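Local coordinates for DUF1805 domain-containing protein (Thermoplasma acidophilum, PDB 1QW2), which is of unknown function but adopts an alpha/beta fold with an antiparallel beta sandwich and packs in the crystal against a second copy of itself across a two-fold axis, at the interface of chains A and B. Residues are numbered along the deposited sequence; one frame, centred on the assembly and turned at random. Chains: chain A/B, conserved hypothetical protein TA1206.

The interface of chains A and B. Residues chain A 41, 47-48, 51-52, 55, 57; chain B 30, 45-46, 61.
A:Asp57 and B:Tyr46 meet tip to tip in a polar patch of a two-fold symmetric interface between two of the four copies in the deposited assembly, where a tyrosine from one copy plugs into the other; the twin contact repeats these bonds with the chains exchanged and would help hold the pair together, although the crystal alone does not prove that this is the pairing in solution. The phenol OH of B:Tyr46 donates to carboxylate OD2 of A:Asp57 at 2.6 Å, on the syn lone pair, with ring and carboxylate nearly coplanar (27° apart). From its own chain A:Tyr41 donates its OH to OD2 of A:Asp57, also at 2.6 Å, but on the anti side, so two phenols grip one oxygen and help fix the rotation of the carboxylate. A:Tyr41 OH is steadied in turn by a hydrogen bond to the hydroxyl OG of A:Ser52 at 2.8 Å, while for B:Tyr46 OH the carbonyl of B:Ala30 is at most a marginal alternative acceptor.

Along the B:Tyr46 ring, methyl CG2 of A:Thr51 packs against CD1 at 3.6 Å, and A:Leu47 lies beside the ring, pointing the same way. The threonine hydroxyl takes the other branch: with OG1 anti to the carbonyl carbon (chi1 -58°), it donates to B:Gly45 O at 2.7 Å, from above the carbonyl plane. B:Arg61, its chain extended from CG to NE, grips B:Gly45 O side-on through NE and NH2, the latter at 3.1 Å and in the carbonyl plane. This second-shell grip from the same chain holds the backbone oxygen, and A:Thr51 OG1 adds the bond across the interface. Next to it, the backbone N of A:Asn48 donates to B:Tyr46 O at 2.8 Å.

In the fold, the B:Gly45-B:Tyr46 loop follows strand 41-43 and meets the start of helix 49-54 of chain A, whose flanking loops supply A:Asn48 and A:Asp57; B:Arg61 reaches in from strand 59-61.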
# COMPACT_ATOMS: atom_id res chain seq x y z
N TYR A 41 -2.42 17.47 -6.60
CA TYR A 41 -1.80 16.27 -7.12
C TYR A 41 -1.55 16.32 -8.62
O TYR A 41 -2.10 17.17 -9.34
CB TYR A 41 -2.69 15.07 -6.80
CG TYR A 41 -4.09 15.20 -7.37
CD1 TYR A 41 -4.37 14.78 -8.67
CD2 TYR A 41 -5.11 15.80 -6.64
CE1 TYR A 41 -5.64 14.96 -9.23
CE2 TYR A 41 -6.39 15.98 -7.18
CZ TYR A 41 -6.64 15.56 -8.48
OH TYR A 41 -7.89 15.74 -9.02
N LEU A 47 -6.25 10.33 -15.56
CA LEU A 47 -6.99 11.37 -14.85
C LEU A 47 -8.00 12.08 -15.73
O LEU A 47 -7.69 12.48 -16.86
CB LEU A 47 -6.03 12.42 -14.26
CG LEU A 47 -6.73 13.60 -13.57
CD1 LEU A 47 -7.46 13.11 -12.34
CD2 LEU A 47 -5.70 14.66 -13.19
N ASN A 48 -9.21 12.23 -15.21
CA ASN A 48 -10.29 12.93 -15.89
C ASN A 48 -10.24 14.36 -15.35
O ASN A 48 -10.68 14.61 -14.23
CB ASN A 48 -11.64 12.30 -15.55
CG ASN A 48 -12.78 12.89 -16.35
OD1 ASN A 48 -12.80 14.09 -16.62
ND2 ASN A 48 -13.74 12.04 -16.71
N THR A 51 -13.36 16.04 -13.95
CA THR A 51 -13.72 15.70 -12.58
C THR A 51 -12.93 16.57 -11.61
O THR A 51 -13.47 17.08 -10.63
CB THR A 51 -13.46 14.22 -12.31
OG1 THR A 51 -14.22 13.44 -13.25
CG2 THR A 51 -13.88 13.84 -10.90
N SER A 52 -11.64 16.75 -11.88
CA SER A 52 -10.80 17.58 -11.03
C SER A 52 -11.37 18.99 -10.95
O SER A 52 -11.41 19.59 -9.87
CB SER A 52 -9.37 17.65 -11.58
OG SER A 52 -8.77 16.37 -11.62
N VAL A 55 -14.80 19.21 -8.85
CA VAL A 55 -14.67 19.25 -7.39
C VAL A 55 -13.71 20.30 -6.84
O VAL A 55 -13.45 20.34 -5.64
CB VAL A 55 -14.31 17.84 -6.84
CG1 VAL A 55 -15.37 16.84 -7.26
CG2 VAL A 55 -12.93 17.41 -7.32
N ASP A 57 -10.32 20.79 -7.44
CA ASP A 57 -8.97 20.36 -7.09
C ASP A 57 -7.88 21.19 -7.75
O ASP A 57 -8.10 21.83 -8.78
CB ASP A 57 -8.70 18.92 -7.54
CG ASP A 57 -9.52 17.89 -6.81
OD1 ASP A 57 -10.00 18.18 -5.70
OD2 ASP A 57 -9.66 16.78 -7.36
N ALA B 30 -12.18 14.78 -3.48
CA ALA B 30 -12.90 13.53 -3.58
C ALA B 30 -11.82 12.46 -3.49
O ALA B 30 -10.68 12.70 -3.87
CB ALA B 30 -13.62 13.43 -4.92
N GLY B 45 -15.28 8.44 -10.37
CA GLY B 45 -15.36 9.54 -11.32
C GLY B 45 -14.06 10.14 -11.85
O GLY B 45 -14.07 10.81 -12.88
N TYR B 46 -12.96 9.93 -11.15
CA TYR B 46 -11.68 10.46 -11.61
C TYR B 46 -11.16 9.76 -12.86
O TYR B 46 -10.23 10.24 -13.50
CB TYR B 46 -10.63 10.39 -10.49
CG TYR B 46 -10.72 11.50 -9.47
CD1 TYR B 46 -10.57 12.84 -9.84
CD2 TYR B 46 -10.88 11.20 -8.11
CE1 TYR B 46 -10.59 13.86 -8.88
CE2 TYR B 46 -10.90 12.21 -7.15
CZ TYR B 46 -10.75 13.53 -7.54
OH TYR B 46 -10.73 14.52 -6.58
N ARG B 61 -16.74 3.02 -15.41
CA ARG B 61 -16.64 4.21 -14.57
C ARG B 61 -17.94 4.37 -13.80
O ARG B 61 -19.02 4.25 -14.38
CB ARG B 61 -16.39 5.43 -15.47
CG ARG B 61 -16.29 6.76 -14.76
CD ARG B 61 -15.77 7.84 -15.71
NE ARG B 61 -15.76 9.16 -15.08
CZ ARG B 61 -16.76 10.03 -15.16
NH1 ARG B 61 -17.85 9.74 -15.85
NH2 ARG B 61 -16.67 11.19 -14.52